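Local coordinates for protein transcriptional regulators (LACI-FAMILY TRANSCRIPTIONAL REGULATORY PROTEIN) (PDB 3GYB) that probably acts as a LacI-family transcription regulator that recognises cis-regulatory DNA and carries a periplasmic-binding-protein-like domain, present here as a dimer, at residues 29-34 against 241-246; 198-201 against 205-208. All coordinates share one frame; numbering follows the deposited sequence.

Interaction 1 (29-34 against 241-246)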
loop_
_atom_site.group_PDB
_atom_site.type_symbol
_atom_site.label_atom_id
_atom_site.label_comp_id
_atom_site.label_asym_id
_atom_site.label_seq_id
_atom_site.Cartn_x
_atom_site.Cartn_y
_atom_site.Cartn_z
ATOM N N ASP A 29 -10.296 -5.739 -14.637
ATOM C CA ASP A 29 -10.921 -5.129 -15.807
ATOM C C ASP A 29 -11.177 -6.143 -16.913
ATOM O O ASP A 29 -12.129 -6.011 -17.679
ATOM C CB ASP A 29 -10.049 -3.996 -16.355
ATOM C CG ASP A 29 -9.959 -2.819 -15.409
ATOM O OD1 ASP A 29 -10.891 -2.635 -14.598
ATOM O OD2 ASP A 29 -8.963 -2.068 -15.487
ATOM N N VAL A 30 -10.319 -7.149 -16.994
ATOM C CA VAL A 30 -10.455 -8.184 -18.014
ATOM C C VAL A 30 -11.362 -9.326 -17.568
ATOM O O VAL A 30 -12.201 -9.797 -18.336
ATOM C CB VAL A 30 -9.075 -8.784 -18.393
ATOM C CG1 VAL A 30 -9.254 -9.928 -19.388
ATOM C CG2 VAL A 30 -8.189 -7.707 -19.001
ATOM N N LEU A 31 -11.206 -9.759 -16.320
ATOM C CA LEU A 31 -11.986 -10.886 -15.811
ATOM C C LEU A 31 -13.405 -10.647 -15.295
ATOM O O LEU A 31 -14.298 -11.443 -15.580
ATOM C CB LEU A 31 -11.183 -11.607 -14.723
ATOM C CG LEU A 31 -9.835 -12.169 -15.174
ATOM C CD1 LEU A 31 -9.080 -12.735 -13.980
ATOM C CD2 LEU A 31 -10.063 -13.242 -16.227
ATOM N N THR A 32 -13.626 -9.570 -14.546
ATOM C CA THR A 32 -14.957 -9.336 -13.991
ATOM C C THR A 32 -16.077 -9.106 -15.006
ATOM O O THR A 32 -17.214 -9.516 -14.774
ATOM C CB THR A 32 -14.941 -8.190 -12.947
ATOM O OG1 THR A 32 -14.482 -6.974 -13.548
ATOM C CG2 THR A 32 -14.018 -8.559 -11.790
ATOM N N PRO A 33 -15.783 -8.451 -16.140
ATOM C CA PRO A 33 -16.862 -8.243 -17.112
ATOM C C PRO A 33 -17.375 -9.584 -17.640
ATOM O O PRO A 33 -18.490 -9.679 -18.159
ATOM C CB PRO A 33 -16.185 -7.421 -18.205
ATOM C CG PRO A 33 -15.170 -6.634 -17.447
ATOM C CD PRO A 33 -14.588 -7.676 -16.517
ATOM N N LYS A 34 -16.553 -10.618 -17.496
ATOM C CA LYS A 34 -16.903 -11.953 -17.965
ATOM C C LYS A 34 -17.580 -12.815 -16.903
ATOM O O LYS A 34 -17.831 -13.998 -17.127
ATOM C CB LYS A 34 -15.656 -12.664 -18.492
ATOM C CG LYS A 34 -15.088 -12.048 -19.760
ATOM C CD LYS A 34 -13.812 -12.750 -20.188
ATOM C CE LYS A 34 -13.307 -12.218 -21.520
ATOM N NZ LYS A 34 -14.265 -12.495 -22.629
ATOM N N LEU A 241 -4.216 -14.768 -20.680
ATOM C CA LEU A 241 -3.581 -16.086 -20.700
ATOM C C LEU A 241 -4.378 -17.101 -19.885
ATOM O O LEU A 241 -4.592 -18.231 -20.324
ATOM C CB LEU A 241 -2.144 -16.001 -20.165
ATOM C CG LEU A 241 -1.318 -17.293 -20.214
ATOM C CD1 LEU A 241 -1.154 -17.737 -21.658
ATOM C CD2 LEU A 241 0.051 -17.073 -19.572
ATOM N N LEU A 242 -4.817 -16.704 -18.695
ATOM C CA LEU A 242 -5.595 -17.604 -17.858
ATOM C C LEU A 242 -6.908 -17.961 -18.550
ATOM O O LEU A 242 -7.323 -19.118 -18.539
ATOM C CB LEU A 242 -5.886 -16.961 -16.502
ATOM C CG LEU A 242 -6.644 -17.840 -15.503
ATOM C CD1 LEU A 242 -5.832 -19.089 -15.189
ATOM C CD2 LEU A 242 -6.906 -17.054 -14.236
ATOM N N LEU A 243 -7.558 -16.964 -19.149
ATOM C CA LEU A 243 -8.817 -17.196 -19.848
ATOM C C LEU A 243 -8.641 -18.214 -20.968
ATOM O O LEU A 243 -9.532 -19.028 -21.218
ATOM C CB LEU A 243 -9.365 -15.889 -20.428
ATOM C CG LEU A 243 -9.992 -14.890 -19.453
ATOM C CD1 LEU A 243 -10.314 -13.604 -20.192
ATOM C CD2 LEU A 243 -11.257 -15.485 -18.840
ATOM N N SER A 244 -7.492 -18.174 -21.636
ATOM C CA SER A 244 -7.235 -19.106 -22.735
ATOM C C SER A 244 -7.141 -20.534 -22.211
ATOM O O SER A 244 -7.423 -21.485 -22.942
ATOM C CB SER A 244 -5.956 -18.725 -23.489
ATOM O OG SER A 244 -4.795 -19.035 -22.737
HETATM N N MSE A 245 -6.737 -20.690 -20.954
HETATM C CA MSE A 245 -6.645 -22.015 -20.345
HETATM C C MSE A 245 -8.016 -22.466 -19.840
HETATM O O MSE A 245 -8.372 -23.637 -19.950
HETATM C CB MSE A 245 -5.669 -22.011 -19.164
HETATM C CG MSE A 245 -4.244 -21.641 -19.498
HETATM SE SE MSE A 245 -3.196 -21.455 -17.882
HETATM C CE MSE A 245 -1.484 -21.171 -18.700
ATOM N N LEU A 246 -8.779 -21.529 -19.284
ATOM C CA LEU A 246 -10.111 -21.818 -18.760
ATOM C C LEU A 246 -11.103 -22.185 -19.862
ATOM O O LEU A 246 -12.062 -22.927 -19.630
ATOM C CB LEU A 246 -10.639 -20.615 -17.971
ATOM C CG LEU A 246 -9.836 -20.280 -16.710
ATOM C CD1 LEU A 246 -10.328 -18.979 -16.082
ATOM C CD2 LEU A 246 -9.959 -21.434 -15.720
#
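L243 pushes its isobutyl group from helix 231-246 against V30, L31 and K34, a small worked example of how one side chain can gather three partners where two helices meet. The tight part is the meeting with L31. Its CD2 methyl lies 3.6 Å from CG of L243 and equally near the CD2 branch, and the two leucines run past one another in opposite directions, so that the L31 methyl rests against both the branch carbon and a methyl of L243. V30 adds only its CG1, 3.9 Å from CD1 of L243. That methyl stands anti to the backbone N (chi1 176°), and the residue itself also packs on Y236, A239 and L240 of the same partner helix.

The open side belongs to K34, in the 3-10 segment 32-34. Its aliphatic chain is laid across the leucine, with CE 3.6 Å from CD1 of L243, while a bend at the last torsion (chi4 -64°) carries NZ farther from that methyl than CE is. K34 is exposed, whereas L31 is buried; L243 also touches Y36.

No hydrogen bond or salt bridge passes between 29-34 and 241-246. The helices are therefore held here by van der Waals contact and exclusion of water, and the contact itself rests on the fit of branched aliphatic side chains, with the lysine contributing methylene groups and no ion pair across the interface.

Interaction 2 (198-201 against 205-208)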
loop_
_atom_site.group_PDB
_atom_site.type_symbol
_atom_site.label_atom_id
_atom_site.label_comp_id
_atom_site.label_asym_id
_atom_site.label_seq_id
_atom_site.Cartn_x
_atom_site.Cartn_y
_atom_site.Cartn_z
ATOM N N LEU A 198 19.745 11.386 7.416
ATOM C CA LEU A 198 21.139 11.787 7.258
ATOM C C LEU A 198 21.326 13.251 6.871
ATOM O O LEU A 198 22.449 13.750 6.845
ATOM C CB LEU A 198 21.817 10.893 6.217
ATOM C CG LEU A 198 22.111 9.465 6.677
ATOM C CD1 LEU A 198 22.521 8.607 5.489
ATOM C CD2 LEU A 198 23.207 9.499 7.738
ATOM N N GLY A 199 20.230 13.935 6.571
ATOM C CA GLY A 199 20.326 15.333 6.185
ATOM C C GLY A 199 20.789 15.490 4.746
ATOM O O GLY A 199 21.308 16.537 4.354
ATOM N N LEU A 200 20.617 14.438 3.954
ATOM C CA LEU A 200 21.005 14.476 2.553
ATOM C C LEU A 200 19.801 14.877 1.717
ATOM O O LEU A 200 18.731 14.281 1.837
ATOM C CB LEU A 200 21.490 13.101 2.090
ATOM C CG LEU A 200 22.746 12.535 2.756
ATOM C CD1 LEU A 200 22.910 11.074 2.354
ATOM C CD2 LEU A 200 23.964 13.349 2.343
ATOM N N ARG A 201 19.968 15.888 0.876
ATOM C CA ARG A 201 18.871 16.318 0.030
ATOM C C ARG A 201 18.757 15.386 -1.164
ATOM O O ARG A 201 19.760 14.973 -1.739
ATOM C CB ARG A 201 19.101 17.746 -0.466
ATOM C CG ARG A 201 19.180 18.782 0.642
ATOM C CD ARG A 201 19.235 20.179 0.050
ATOM N NE ARG A 201 18.012 20.495 -0.681
ATOM C CZ ARG A 201 17.829 21.606 -1.387
ATOM N NH1 ARG A 201 18.794 22.514 -1.458
ATOM N NH2 ARG A 201 16.682 21.809 -2.024
ATOM N N ASP A 205 21.825 16.038 -3.241
ATOM C CA ASP A 205 22.998 15.341 -2.721
ATOM C C ASP A 205 23.041 13.874 -3.127
ATOM O O ASP A 205 24.101 13.340 -3.457
ATOM C CB ASP A 205 23.042 15.414 -1.193
ATOM C CG ASP A 205 23.166 16.831 -0.678
ATOM O OD1 ASP A 205 23.953 17.606 -1.258
ATOM O OD2 ASP A 205 22.485 17.162 0.310
ATOM N N LEU A 206 21.882 13.230 -3.115
ATOM C CA LEU A 206 21.800 11.807 -3.433
ATOM C C LEU A 206 20.664 11.503 -4.402
ATOM O O LEU A 206 19.549 11.980 -4.210
ATOM C CB LEU A 206 21.582 11.024 -2.134
ATOM C CG LEU A 206 21.380 9.507 -2.205
ATOM C CD1 LEU A 206 22.702 8.833 -2.536
ATOM C CD2 LEU A 206 20.860 9.000 -0.873
ATOM N N SER A 207 20.951 10.720 -5.441
ATOM C CA SER A 207 19.925 10.330 -6.408
ATOM C C SER A 207 19.399 8.948 -6.038
ATOM O O SER A 207 20.169 8.083 -5.619
ATOM C CB SER A 207 20.491 10.278 -7.832
ATOM O OG SER A 207 20.597 11.577 -8.395
ATOM N N ILE A 208 18.091 8.751 -6.178
ATOM C CA ILE A 208 17.479 7.462 -5.875
ATOM C C ILE A 208 16.462 7.085 -6.946
ATOM O O ILE A 208 15.593 7.879 -7.298
ATOM C CB ILE A 208 16.743 7.477 -4.507
ATOM C CG1 ILE A 208 17.757 7.635 -3.368
ATOM C CG2 ILE A 208 15.951 6.183 -4.328
ATOM C CD1 ILE A 208 17.121 7.804 -1.991
#
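The carboxylate of D205 receives the backbone N-H of R201 at OD2, on the anti side and 23° out of the carboxylate plane. The bond is nearly straight, 2.9 Å from R201 N to D205 OD2 with an angle of 167° at the hydrogen. On the same side of that plane, CB of R201 stands well above it at the OD2 end, 3.5 Å from OD2, rather than over the middle of the group, with its CG close behind. The guanidinium, by contrast, is turned almost perpendicular to the carboxylate, and its NE stays 5.7 Å from D205 OD2. The aspartate thus grips the main chain of the arginine and forms no salt bridge with its side chain; R201 NE has instead a long, weak ion pair with E204.

The second flat group is the carbonyl of R201, whose oxygen takes two donors from different directions. D205 N approaches from above the carbonyl plane, 2.8 Å from R201 O, whereas L206 N comes in almost head-on at 3.1 Å from the same atom. Three bonds therefore link the two segments: D205 uses both its amide and its carboxylate, and L206 N adds the third.

Beneath this polar network the contact is looser. L200 touches CB of D205 with CD2, and its CD1 is 4.3 Å from CD2 of L206; both leucines also pack on L171 of helix 160-173.

G199, with its positive phi of 78°, ends helix 185-198 in a Schellman motif. The bond from D205 N to R201 O then closes an alpha-turn before strand 207-211, completing the helix-to-strand return of a beta-alpha-beta unit in this periplasmic-binding-protein-like fold.

How the interactions relate
From the N terminus, the chain runs through strand 7-12 and helix 21-31, supplying the first half of interaction 1. It then completes much of one lobe and passes into the other, where interaction 2 closes a tight turn with just three residues between its segments, joining the end of helix 185-198 to strand 207-211. Only later does helix 231-246 return to meet 29-34. Interaction 2 is thus nested within the 206-residue loop closed by interaction 1. Their centres are 45 Å apart, on opposite sides of the chain's centre, and they do not touch: one joins distant helices, the other consecutive elements of the chain.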